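Local coordinates for Glucanase/chitosanase (Paenibacillus fukuinensis, PDB 4ZZ8), which probably hydrolyses beta-linked glucans and chitosan as a whole enzyme, this piece being its discoidin-like (F5/8 type C) domain, which holds glucosamine sugar, at residues A[16-21]-A[46-51]; A[23-28]-A[36-41]; A[52-57]-A[114-119]; A[66-71]-A[130-135]. All coordinates share one frame; numbering follows the deposited sequence. Where two conformers were deposited one is given.

Contact 1: A[16-21]-A[46-51]; sequences ATSSIE and SPQWIY. With GCS (2-amino-2-deoxy-beta-D-glucopyranose), chain C; EDO (1,2-ethanediol), chain J.
At the rim of the five-stranded sheet of this discoidin-type beta-sandwich, edge strand 14-17 pairs antiparallel with strand 48-54, where Ala16 and Tyr51 form a hydrogen-bonded pair and Thr17 and Ile50 a non-hydrogen-bonded one. Tyr51 N reaches Ala16 O over 2.9 Å, almost straight at 170°. The methyl CB of Ala16 sits over one face of the Tyr51 ring, 3.5 Å from CZ, a CH-pi contact. On the same side of the sheet the indole of Trp49 turns back over the other strand: with chi1 at 53° its CG stands between its own N and carbonyl carbon, and one ring face receives Thr17 C and Ser18 CB, the latter 3.6 Å from the centroid of the five-membered ring. Arg117 adds a cation-pi contact to this indole. Where the strand gives way to loop, Ser18 OG accepts two bonds, from Trp49 N at 2.9 Å and from Gln48 NE2 at 2.6 Å, the hydroxyl lying near the amide plane of Gln48. Ser19 OG is bonded elsewhere, to Ala42 N. A leucine in place of Trp49 would probably leave Ser18 CB without its aromatic face and cost Arg117 one of its two cation-pi partners, the other being Trp90. The bond from NE2 helps to hold the Gln48 amide, and that from Trp49 N ties the serine to the neighbouring strand, just before the loop carries Glu21 to the bound glucosamine.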
# COMPACT_ATOMS: atom_id res chain seq x y z
N ALA A 16 -6.50 3.59 -5.42
CA ALA A 16 -7.54 4.13 -4.58
C ALA A 16 -7.12 4.11 -3.17
O ALA A 16 -6.33 3.23 -2.79
CB ALA A 16 -8.79 3.32 -4.72
N THR A 17 -7.66 5.04 -2.38
CA THR A 17 -7.32 5.15 -0.95
C THR A 17 -8.54 5.26 -0.09
O THR A 17 -9.59 5.79 -0.55
CB THR A 17 -6.33 6.33 -0.69
OG1 THR A 17 -6.97 7.52 -1.10
CG2 THR A 17 -5.05 6.13 -1.48
N SER A 18 -8.42 4.90 1.18
CA SER A 18 -9.46 5.14 2.14
C SER A 18 -9.70 6.66 2.36
O SER A 18 -10.89 7.05 2.46
CB SER A 18 -9.17 4.51 3.46
OG SER A 18 -7.86 4.88 3.91
N SER A 19 -8.62 7.46 2.38
CA SER A 19 -8.74 8.87 2.61
C SER A 19 -7.43 9.50 2.17
O SER A 19 -6.46 8.78 1.93
CB SER A 19 -8.94 9.12 4.11
OG SER A 19 -7.85 8.70 4.92
N ILE A 20 -7.43 10.82 2.14
CA ILE A 20 -6.23 11.59 1.87
C ILE A 20 -6.15 12.77 2.83
O ILE A 20 -7.16 13.28 3.24
CB ILE A 20 -6.17 12.08 0.40
CG1 ILE A 20 -7.14 13.16 0.13
CG2 ILE A 20 -6.31 10.89 -0.56
CD1 ILE A 20 -6.88 13.89 -1.16
N GLU A 21 -4.96 13.16 3.20
CA GLU A 21 -4.81 14.25 4.15
C GLU A 21 -5.21 15.58 3.50
O GLU A 21 -5.93 16.39 4.17
CB GLU A 21 -3.36 14.29 4.63
CG GLU A 21 -2.99 15.38 5.59
CD GLU A 21 -1.49 15.51 5.81
OE1 GLU A 21 -1.01 16.67 5.84
OE2 GLU A 21 -0.83 14.51 6.11
N SER A 46 -8.73 5.30 12.92
CA SER A 46 -9.36 4.41 11.93
C SER A 46 -8.30 3.65 11.18
O SER A 46 -7.25 4.24 10.83
CB SER A 46 -10.06 5.25 10.88
OG SER A 46 -10.55 4.47 9.82
N PRO A 47 -8.60 2.42 10.76
CA PRO A 47 -7.73 1.82 9.69
C PRO A 47 -7.70 2.69 8.43
O PRO A 47 -8.68 3.41 8.13
CB PRO A 47 -8.40 0.47 9.39
CG PRO A 47 -9.33 0.18 10.59
CD PRO A 47 -9.73 1.55 11.14
N GLN A 48 -6.64 2.57 7.66
CA GLN A 48 -6.56 3.25 6.40
C GLN A 48 -5.95 2.29 5.42
O GLN A 48 -5.27 1.35 5.81
CB GLN A 48 -5.72 4.51 6.50
CG GLN A 48 -6.22 5.55 7.54
CD GLN A 48 -7.49 6.30 7.27
OE1 GLN A 48 -8.03 6.96 8.17
NE2 GLN A 48 -7.98 6.26 6.10
N TRP A 49 -6.12 2.59 4.16
CA TRP A 49 -5.61 1.72 3.14
C TRP A 49 -5.35 2.40 1.82
O TRP A 49 -5.92 3.50 1.52
CB TRP A 49 -6.54 0.49 2.91
CG TRP A 49 -7.96 0.79 2.65
CD1 TRP A 49 -8.96 0.76 3.53
CD2 TRP A 49 -8.55 1.28 1.40
NE1 TRP A 49 -10.16 1.11 2.94
CE2 TRP A 49 -9.95 1.43 1.64
CE3 TRP A 49 -8.05 1.47 0.11
CZ2 TRP A 49 -10.82 1.89 0.65
CZ3 TRP A 49 -8.94 1.93 -0.88
CH2 TRP A 49 -10.35 2.13 -0.53
N ILE A 50 -4.50 1.75 1.03
CA ILE A 50 -4.22 2.16 -0.34
C ILE A 50 -4.14 0.87 -1.14
O ILE A 50 -3.48 -0.08 -0.72
CB ILE A 50 -2.90 2.97 -0.47
CG1 ILE A 50 -2.57 3.28 -1.90
CG2 ILE A 50 -1.74 2.37 0.30
CD1 ILE A 50 -1.53 4.38 -2.03
N TYR A 51 -4.78 0.87 -2.30
CA TYR A 51 -4.60 -0.27 -3.22
C TYR A 51 -4.26 0.21 -4.60
O TYR A 51 -4.51 1.34 -5.01
CB TYR A 51 -5.80 -1.22 -3.23
CG TYR A 51 -7.08 -0.80 -3.92
CD1 TYR A 51 -7.17 -0.68 -5.31
CD2 TYR A 51 -8.21 -0.64 -3.17
CE1 TYR A 51 -8.34 -0.31 -5.91
CE2 TYR A 51 -9.42 -0.29 -3.75
CZ TYR A 51 -9.45 -0.07 -5.11
OH TYR A 51 -10.68 0.22 -5.72
C1 GCS C . 2.39 16.18 9.75
C2 GCS C . 2.07 16.12 8.28
C3 GCS C . 1.79 14.66 7.93
C4 GCS C . 2.94 13.77 8.42
C5 GCS C . 3.26 13.99 9.89
C6 GCS C . 4.46 13.23 10.37
N2 GCS C . 0.95 16.95 7.94
O3 GCS C . 1.56 14.66 6.49
O4 GCS C . 2.63 12.42 8.11
O5 GCS C . 3.48 15.39 10.06
O6 GCS C . 5.65 13.65 9.75
C1 EDO J . -11.00 2.35 6.39
O1 EDO J . -11.87 1.50 7.16
C2 EDO J . -11.23 3.86 6.62
O2 EDO J . -11.43 4.22 8.00

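Contact 2: A[23-28]-A[36-41]; sequences AGHEGD and ATRWAS. With GCS (2-amino-2-deoxy-beta-D-glucopyranose), chain C; SO4 (sulfate ion), chain D.
The His25 imidazole has Ala40 CB over one face, a CH-pi contact 4.1 Å from the ring centroid, while O3 of a sulfate ion lies in its plane at the edge, near CE1. Its CE1 in turn stands above one face of the Arg38 guanidinium, near the rim, with the two planes 52° apart, so this is a tilted overlap and not a flat stack. Round the edge of the guanidinium, in plane, come sugar and sulfate oxygens. NH1 and NH2 of Arg38 both give a hydrogen bond to O3 of the glucosamine, each 3.0 Å long, while Arg38 NH2 also meets sulfate O1 at 2.9 Å and NE bonds sulfate O3. The arginine chain runs extended from CG to NE, which carries the flat end past the histidine to the sugar. His25 ND1 donates to the backbone O of Arg38 over 2.9 Å, tilted from the carbonyl plane, and this fixes the rotation of the imidazole. In the backbone, Ala40 N bonds to His25 O at 3.1 Å, and the same carbonyl lies beside CD1 of the Trp39 indole, whose NE1 is bonded to Ser19 O. On the loop side, Glu26 OE2 takes the N-H of Gly24 at 2.9 Å. Trp132 adds a cation-pi contact to Arg38, and Glu21, Tyr43 and Glu68 complete the grip on the sugar. With these acidic and aromatic neighbours the arginine forms the glucosamine site on the loops at one end of this discoidin-type beta-sandwich, an arrangement consistent with a carbohydrate-binding module.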
# COMPACT_ATOMS: atom_id res chain seq x y z
N ALA A 23 -5.09 17.72 -0.75
CA ALA A 23 -4.67 17.68 -2.15
C ALA A 23 -3.14 17.65 -2.24
O ALA A 23 -2.45 18.23 -1.45
CB ALA A 23 -5.28 18.84 -2.94
N GLY A 24 -2.63 16.83 -3.17
CA GLY A 24 -1.23 16.55 -3.30
C GLY A 24 -0.69 15.33 -2.58
O GLY A 24 0.48 14.95 -2.73
N HIS A 25 -1.53 14.74 -1.71
CA HIS A 25 -1.19 13.56 -0.96
C HIS A 25 -2.08 12.37 -1.39
O HIS A 25 -2.34 11.44 -0.59
CB HIS A 25 -1.24 13.74 0.58
CG HIS A 25 -0.08 14.47 1.19
ND1 HIS A 25 1.23 14.28 0.79
CD2 HIS A 25 -0.02 15.38 2.19
CE1 HIS A 25 2.02 15.03 1.53
NE2 HIS A 25 1.28 15.69 2.38
N GLU A 26 -2.55 12.41 -2.64
CA GLU A 26 -3.31 11.30 -3.21
C GLU A 26 -2.52 9.99 -3.36
O GLU A 26 -1.29 9.92 -3.34
CB GLU A 26 -3.86 11.68 -4.56
CG GLU A 26 -4.69 12.95 -4.60
CD GLU A 26 -3.89 14.22 -4.70
OE1 GLU A 26 -2.66 14.14 -4.79
OE2 GLU A 26 -4.61 15.29 -4.59
N GLY A 27 -3.27 8.93 -3.56
CA GLY A 27 -2.67 7.63 -3.73
C GLY A 27 -1.68 7.52 -4.88
O GLY A 27 -0.70 6.73 -4.85
N ASP A 28 -1.93 8.29 -5.93
CA ASP A 28 -1.00 8.26 -7.05
C ASP A 28 0.45 8.65 -6.67
O ASP A 28 1.44 8.28 -7.32
CB ASP A 28 -1.53 9.07 -8.20
CG ASP A 28 -1.58 10.56 -7.89
OD1 ASP A 28 -2.60 10.93 -7.44
OD2 ASP A 28 -0.50 11.20 -7.96
N ALA A 36 10.19 11.71 -2.92
CA ALA A 36 9.88 12.99 -2.30
C ALA A 36 8.42 13.37 -2.41
O ALA A 36 8.01 14.47 -2.21
CB ALA A 36 10.84 14.09 -2.87
N THR A 37 7.60 12.44 -2.93
CA THR A 37 6.16 12.60 -2.95
C THR A 37 5.50 11.41 -2.24
O THR A 37 6.03 10.30 -2.29
CB THR A 37 5.61 12.63 -4.37
OG1 THR A 37 5.82 11.35 -5.03
CG2 THR A 37 6.25 13.78 -5.24
N ARG A 38 4.38 11.63 -1.57
CA ARG A 38 3.79 10.61 -0.76
C ARG A 38 2.27 10.73 -0.72
O ARG A 38 1.67 11.80 -0.74
CB ARG A 38 4.31 10.64 0.73
CG ARG A 38 4.06 11.97 1.46
CD ARG A 38 4.94 12.06 2.70
NE ARG A 38 4.78 13.42 3.27
CZ ARG A 38 3.94 13.79 4.22
NH1 ARG A 38 3.20 12.87 4.81
NH2 ARG A 38 3.86 15.11 4.58
N TRP A 39 1.66 9.55 -0.69
CA TRP A 39 0.33 9.43 -0.13
C TRP A 39 0.38 9.68 1.36
O TRP A 39 1.27 9.19 2.04
CB TRP A 39 -0.26 8.03 -0.41
CG TRP A 39 -1.60 7.72 0.28
CD1 TRP A 39 -2.77 8.43 0.14
CD2 TRP A 39 -1.83 6.78 1.29
NE1 TRP A 39 -3.70 7.99 1.02
CE2 TRP A 39 -3.17 6.93 1.72
CE3 TRP A 39 -1.02 5.80 1.94
CZ2 TRP A 39 -3.73 6.09 2.68
CZ3 TRP A 39 -1.58 4.99 2.86
CH2 TRP A 39 -2.94 5.12 3.23
N ALA A 40 -0.68 10.32 1.83
CA ALA A 40 -0.90 10.45 3.31
C ALA A 40 -2.38 10.39 3.51
O ALA A 40 -3.16 11.06 2.81
CB ALA A 40 -0.35 11.76 3.82
N SER A 41 -2.79 9.63 4.53
CA SER A 41 -4.22 9.46 4.85
C SER A 41 -4.72 10.58 5.75
O SER A 41 -3.95 11.44 6.21
CB SER A 41 -4.42 8.14 5.59
OG SER A 41 -3.94 8.18 6.96
C1 GCS C . 2.39 16.18 9.75
C2 GCS C . 2.07 16.12 8.28
C3 GCS C . 1.79 14.66 7.93
C4 GCS C . 2.94 13.77 8.42
C5 GCS C . 3.26 13.99 9.89
C6 GCS C . 4.46 13.23 10.37
N2 GCS C . 0.95 16.95 7.94
O3 GCS C . 1.56 14.66 6.49
O4 GCS C . 2.63 12.42 8.11
O5 GCS C . 3.48 15.39 10.06
O6 GCS C . 5.65 13.65 9.75
S SO4 D . 5.49 16.92 1.70
O1 SO4 D . 5.66 16.90 3.11
O2 SO4 D . 6.68 17.33 0.99
O3 SO4 D . 5.13 15.55 1.31
O4 SO4 D . 4.40 17.79 1.33

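Contact 3: A[52-57]-A[114-119]; sequences INLGST and KFVRVY. With SO4 (sulfate ion), chain E; EDO (1,2-ethanediol), chain H.
Three backbone hydrogen bonds join 52-54 to 114-116: Leu54 N to Lys114 O is 2.8 Å long, and Ile52 and Val116 exchange the other two as a hydrogen-bonded antiparallel pair. Asn53, paired with Phe115 between these bonds, turns its amide to the face it shares with that ring. Its OD1 accepts from Gly55 N at 2.8 Å, an Asx turn at the corner where the chain leaves the strand, while ND2 donates to a water that also accepts from Lys114 NZ over 2.7 Å. The extended lysine chain crosses the amide at a slant, bringing CE to 3.0 Å from Asn53 OD1, and NZ finds a further partner in Gly84 O. With CG anti to its backbone N (chi1 -177°), Asn53 lies beside Phe115, CG 3.4 Å from CE2, the amide and ring planes 41° apart. On the other face of the sheet, Leu54 CD1 meets Val116 CG2 at 3.9 Å, and Ile52 and Val116 both pack on Phe134 in the core between the two sheets. Replacing Asn53 by alanine is likely to leave Gly55 N without its side-chain acceptor and free the corner to shift, besides breaking the water link to Lys114. Lys114 and Phe115 together face Ser80 in a classic beta bulge. The Asn53 amide thus has two tasks, its carbonyl holding the Asx turn and its NH2 sharing a water with Lys114.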
# COMPACT_ATOMS: atom_id res chain seq x y z
N ILE A 52 -3.60 -0.70 -5.28
CA ILE A 52 -3.13 -0.51 -6.66
C ILE A 52 -3.86 -1.53 -7.54
O ILE A 52 -4.02 -2.72 -7.19
CB ILE A 52 -1.66 -0.79 -6.74
CG1 ILE A 52 -0.81 0.10 -5.77
CG2 ILE A 52 -1.15 -0.63 -8.17
CD1 ILE A 52 0.50 -0.47 -5.44
N ASN A 53 -4.37 -1.05 -8.66
CA ASN A 53 -4.88 -1.93 -9.73
C ASN A 53 -3.76 -2.20 -10.68
O ASN A 53 -3.29 -1.32 -11.40
CB ASN A 53 -6.03 -1.22 -10.43
CG ASN A 53 -6.68 -2.06 -11.52
OD1 ASN A 53 -6.15 -3.06 -11.96
ND2 ASN A 53 -7.83 -1.57 -12.01
N LEU A 54 -3.26 -3.42 -10.66
CA LEU A 54 -2.12 -3.74 -11.46
C LEU A 54 -2.49 -3.81 -12.94
O LEU A 54 -1.57 -3.90 -13.78
CB LEU A 54 -1.50 -5.09 -11.01
CG LEU A 54 -0.89 -5.15 -9.63
CD1 LEU A 54 -0.42 -6.61 -9.34
CD2 LEU A 54 0.24 -4.19 -9.37
N GLY A 55 -3.77 -3.90 -13.26
CA GLY A 55 -4.25 -3.72 -14.69
C GLY A 55 -4.45 -5.02 -15.42
O GLY A 55 -4.99 -5.03 -16.53
N SER A 56 -3.92 -6.10 -14.84
CA SER A 56 -3.92 -7.43 -15.41
C SER A 56 -3.47 -8.31 -14.26
O SER A 56 -2.91 -7.82 -13.30
CB SER A 56 -2.93 -7.56 -16.58
OG SER A 56 -1.53 -7.52 -16.25
N THR A 57 -3.72 -9.61 -14.37
CA THR A 57 -3.23 -10.54 -13.32
C THR A 57 -1.75 -10.64 -13.38
O THR A 57 -1.15 -10.88 -14.50
CB THR A 57 -3.84 -11.97 -13.49
OG1 THR A 57 -5.26 -11.91 -13.51
CG2 THR A 57 -3.43 -12.86 -12.37
N LYS A 114 -4.59 -9.22 -9.09
CA LYS A 114 -4.91 -8.07 -9.95
C LYS A 114 -4.83 -6.78 -9.18
O LYS A 114 -4.53 -5.74 -9.76
CB LYS A 114 -6.28 -8.15 -10.58
CG LYS A 114 -6.29 -7.28 -11.81
CD LYS A 114 -7.64 -6.84 -12.25
CE LYS A 114 -7.56 -5.52 -13.00
NZ LYS A 114 -8.68 -5.44 -13.96
N PHE A 115 -5.04 -6.83 -7.87
CA PHE A 115 -4.94 -5.60 -6.98
C PHE A 115 -4.08 -5.98 -5.79
O PHE A 115 -4.09 -7.16 -5.34
CB PHE A 115 -6.30 -5.14 -6.45
CG PHE A 115 -7.33 -4.88 -7.55
CD1 PHE A 115 -8.10 -5.93 -8.04
CD2 PHE A 115 -7.59 -3.60 -8.00
CE1 PHE A 115 -9.05 -5.77 -9.00
CE2 PHE A 115 -8.53 -3.42 -9.00
CZ PHE A 115 -9.29 -4.51 -9.49
N VAL A 116 -3.38 -5.00 -5.21
CA VAL A 116 -2.56 -5.21 -4.02
C VAL A 116 -2.92 -4.03 -3.11
O VAL A 116 -2.96 -2.88 -3.53
CB VAL A 116 -1.06 -5.16 -4.28
CG1 VAL A 116 -0.36 -5.63 -2.98
CG2 VAL A 116 -0.70 -5.93 -5.49
N ARG A 117 -3.18 -4.35 -1.83
CA ARG A 117 -3.61 -3.31 -0.84
C ARG A 117 -2.69 -3.36 0.35
O ARG A 117 -2.37 -4.43 0.83
CB ARG A 117 -5.03 -3.64 -0.35
CG ARG A 117 -5.65 -2.50 0.53
CD ARG A 117 -7.14 -2.61 0.66
NE ARG A 117 -7.60 -3.61 1.60
CZ ARG A 117 -8.75 -3.58 2.26
NH1 ARG A 117 -9.59 -2.58 2.08
NH2 ARG A 117 -9.01 -4.51 3.20
N VAL A 118 -2.29 -2.19 0.85
CA VAL A 118 -1.75 -2.04 2.20
C VAL A 118 -2.92 -1.65 3.06
O VAL A 118 -3.54 -0.62 2.80
CB VAL A 118 -0.63 -0.99 2.28
CG1 VAL A 118 -0.20 -0.78 3.73
CG2 VAL A 118 0.54 -1.38 1.41
N TYR A 119 -3.22 -2.44 4.07
CA TYR A 119 -4.30 -2.17 5.04
C TYR A 119 -3.68 -1.93 6.39
O TYR A 119 -3.16 -2.89 7.00
CB TYR A 119 -5.29 -3.36 5.04
CG TYR A 119 -6.49 -3.17 5.88
CD1 TYR A 119 -7.52 -2.37 5.47
CD2 TYR A 119 -6.60 -3.81 7.11
CE1 TYR A 119 -8.65 -2.18 6.27
CE2 TYR A 119 -7.73 -3.65 7.87
CZ TYR A 119 -8.70 -2.77 7.48
OH TYR A 119 -9.86 -2.59 8.22
S SO4 E . -12.49 -3.55 4.47
O1 SO4 E . -12.95 -3.02 5.77
O2 SO4 E . -11.99 -2.35 3.70
O3 SO4 E . -11.48 -4.57 4.85
O4 SO4 E . -13.57 -4.19 3.80
C1 EDO H . -9.27 2.25 -10.59
O1 EDO H . -8.86 1.47 -11.74
C2 EDO H . -8.71 1.55 -9.37
O2 EDO H . -9.12 0.12 -9.38
O HOH W 1 -9.26 -2.84 -14.34

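Contact 4: A[66-71]-A[130-135]; sequences NWEDAY and SLWEFE. With GCS (2-amino-2-deoxy-beta-D-glucopyranose), chain C.
Antiparallel pairing runs through a classic beta bulge here, Trp132 and Glu133 both facing Asn66, within the four-stranded sheet of the beta-sandwich. Asn66 N gives a nearly linear bond of 2.9 Å to Glu133 O, and Asn66 O takes Trp132 N at 2.8 Å and, weakly, Glu133 N. Past the bulge, Trp67 and Leu131 face each other as a non-hydrogen-bonded pair, side by side toward the core. Leu131 CD2 rests over one face of the Trp67 indole, 3.6 Å from the centroid of its six-membered ring, and Tyr71 CB covers the opposite face. Trp67 NE1 is bonded to Asp104, which helps to hold the ring in its orientation. Trp132 lies on the other side of the sheet from Leu131, and its indole takes Glu68 CB on one face while Asn66 ND2 comes obliquely to CD1, the amide and ring planes 53° apart. Trp132 NE1 reaches Asp69 OD1 through a shared water. Glu68 leaves its backbone with CG anti to N (chi1 -171°) and then bends at CG, which swings the carboxylate to the glucosamine: the sugar's O4 and O6 hydroxyls donate to OE1 and OE2, each at 2.6 Å. The acid is held in turn by the loop beyond it, which makes an inverse gamma turn centred on Ala70, whose carbonyl accepts from Ser130 N. Within that turn Ala70 N donates to Glu68 OE1 over 2.9 Å, approaching from above the carboxylate plane.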
# COMPACT_ATOMS: atom_id res chain seq x y z
N ASN A 66 8.11 2.28 1.37
CA ASN A 66 8.97 3.34 1.88
C ASN A 66 8.07 4.27 2.68
O ASN A 66 7.35 5.10 2.08
CB ASN A 66 9.59 4.08 0.72
CG ASN A 66 10.52 5.23 1.15
OD1 ASN A 66 11.19 5.84 0.28
ND2 ASN A 66 10.56 5.55 2.38
N TRP A 67 8.06 4.11 3.98
CA TRP A 67 7.21 4.86 4.89
C TRP A 67 7.78 6.25 5.15
O TRP A 67 8.98 6.38 5.40
CB TRP A 67 6.99 4.16 6.21
CG TRP A 67 6.29 2.85 6.18
CD1 TRP A 67 6.86 1.59 6.18
CD2 TRP A 67 4.86 2.65 6.20
NE1 TRP A 67 5.84 0.65 6.18
CE2 TRP A 67 4.62 1.28 6.24
CE3 TRP A 67 3.77 3.53 6.19
CZ2 TRP A 67 3.32 0.76 6.22
CZ3 TRP A 67 2.52 3.02 6.17
CH2 TRP A 67 2.29 1.67 6.17
N GLU A 68 6.88 7.22 5.26
CA GLU A 68 7.18 8.49 5.93
C GLU A 68 7.09 8.33 7.44
O GLU A 68 6.81 7.25 7.93
CB GLU A 68 6.22 9.54 5.36
CG GLU A 68 6.46 10.99 5.73
CD GLU A 68 5.66 11.54 6.93
OE1 GLU A 68 4.70 10.90 7.46
OE2 GLU A 68 6.10 12.65 7.42
N ASP A 69 7.36 9.38 8.22
CA ASP A 69 7.44 9.24 9.66
C ASP A 69 6.14 8.69 10.24
O ASP A 69 6.18 7.95 11.25
CB ASP A 69 7.83 10.60 10.28
CG ASP A 69 9.10 11.23 9.65
OD1 ASP A 69 9.32 11.19 8.40
OD2 ASP A 69 9.90 11.77 10.46
N ALA A 70 4.99 8.98 9.58
CA ALA A 70 3.69 8.47 10.04
C ALA A 70 3.60 7.05 9.49
O ALA A 70 2.90 6.83 8.51
CB ALA A 70 2.58 9.30 9.57
N TYR A 71 4.29 6.11 10.08
CA TYR A 71 4.30 4.72 9.59
C TYR A 71 3.31 3.86 10.39
O TYR A 71 2.77 4.26 11.41
CB TYR A 71 5.71 4.13 9.62
CG TYR A 71 6.35 3.87 10.95
CD1 TYR A 71 7.09 4.85 11.56
CD2 TYR A 71 6.28 2.60 11.56
CE1 TYR A 71 7.76 4.60 12.76
CE2 TYR A 71 6.92 2.35 12.75
CZ TYR A 71 7.67 3.36 13.32
OH TYR A 71 8.31 3.10 14.50
N SER A 130 1.35 7.26 6.05
CA SER A 130 1.89 7.91 4.82
C SER A 130 3.04 7.13 4.22
O SER A 130 3.89 6.64 4.95
CB SER A 130 2.36 9.35 5.17
OG SER A 130 2.82 10.05 4.04
N LEU A 131 2.95 6.90 2.91
CA LEU A 131 3.93 6.17 2.10
C LEU A 131 4.51 7.06 1.02
O LEU A 131 3.76 7.55 0.19
CB LEU A 131 3.26 4.95 1.43
CG LEU A 131 2.91 3.82 2.41
CD1 LEU A 131 1.84 2.93 1.80
CD2 LEU A 131 4.12 2.96 2.75
N TRP A 132 5.82 7.21 0.98
CA TRP A 132 6.48 7.83 -0.14
C TRP A 132 6.37 6.96 -1.38
O TRP A 132 6.17 7.42 -2.46
CB TRP A 132 7.95 8.02 0.17
CG TRP A 132 8.34 8.95 1.33
CD1 TRP A 132 8.82 8.56 2.59
CD2 TRP A 132 8.23 10.38 1.38
NE1 TRP A 132 9.05 9.67 3.38
CE2 TRP A 132 8.68 10.78 2.68
CE3 TRP A 132 7.82 11.36 0.49
CZ2 TRP A 132 8.76 12.13 3.03
CZ3 TRP A 132 7.81 12.72 0.88
CH2 TRP A 132 8.30 13.06 2.15
N GLU A 133 6.53 5.68 -1.18
CA GLU A 133 6.41 4.68 -2.24
C GLU A 133 5.85 3.37 -1.75
O GLU A 133 6.08 2.91 -0.63
CB GLU A 133 7.76 4.42 -3.00
CG GLU A 133 8.17 5.56 -3.89
CD GLU A 133 7.30 5.78 -5.08
OE1 GLU A 133 7.13 4.87 -5.99
OE2 GLU A 133 6.65 6.78 -5.23
N PHE A 134 5.12 2.72 -2.67
CA PHE A 134 4.50 1.37 -2.49
C PHE A 134 4.83 0.64 -3.83
O PHE A 134 4.25 0.97 -4.85
CB PHE A 134 2.98 1.57 -2.32
CG PHE A 134 2.12 0.33 -2.27
CD1 PHE A 134 2.65 -0.97 -2.24
CD2 PHE A 134 0.72 0.45 -2.15
CE1 PHE A 134 1.77 -2.08 -2.22
CE2 PHE A 134 -0.14 -0.61 -2.15
CZ PHE A 134 0.38 -1.91 -2.20
N GLU A 135 5.83 -0.20 -3.77
CA GLU A 135 6.41 -0.92 -4.93
C GLU A 135 6.00 -2.38 -4.87
O GLU A 135 5.85 -2.98 -3.77
CB GLU A 135 7.93 -0.83 -4.90
CG GLU A 135 8.43 0.60 -4.79
CD GLU A 135 9.94 0.72 -4.67
OE1 GLU A 135 10.63 -0.32 -4.65
OE2 GLU A 135 10.38 1.85 -4.44
C1 GCS C . 2.39 16.18 9.75
C2 GCS C . 2.07 16.12 8.28
C3 GCS C . 1.79 14.66 7.93
C4 GCS C . 2.94 13.77 8.42
C5 GCS C . 3.26 13.99 9.89
C6 GCS C . 4.46 13.23 10.37
N2 GCS C . 0.95 16.95 7.94
O3 GCS C . 1.56 14.66 6.49
O4 GCS C . 2.63 12.42 8.11
O5 GCS C . 3.48 15.39 10.06
O6 GCS C . 5.65 13.65 9.75
O HOH W 2 10.33 9.94 5.90

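In the fold
From the N terminus, edge strand 14-17 enters contact 1, which closes a loop when strand 48-54 comes back beside it. Contact 2 is nested inside that loop, and the two are stitched by Glu21 N to Ala40 O. The chain continues along 48-54 into contact 3, which waits for strand 115-123 to close it, and contact 4, opened at 66-71 within that span, closes only at 130-135, so contacts 3 and 4 cross. Contacts 1 and 3 lie in the five-stranded sheet; contacts 2 and 4 reach the four-stranded one. Phe134 packs against Ile52 and Val118 between the sheets, while contacts 1, 2 and 4 all meet the bound glucosamine.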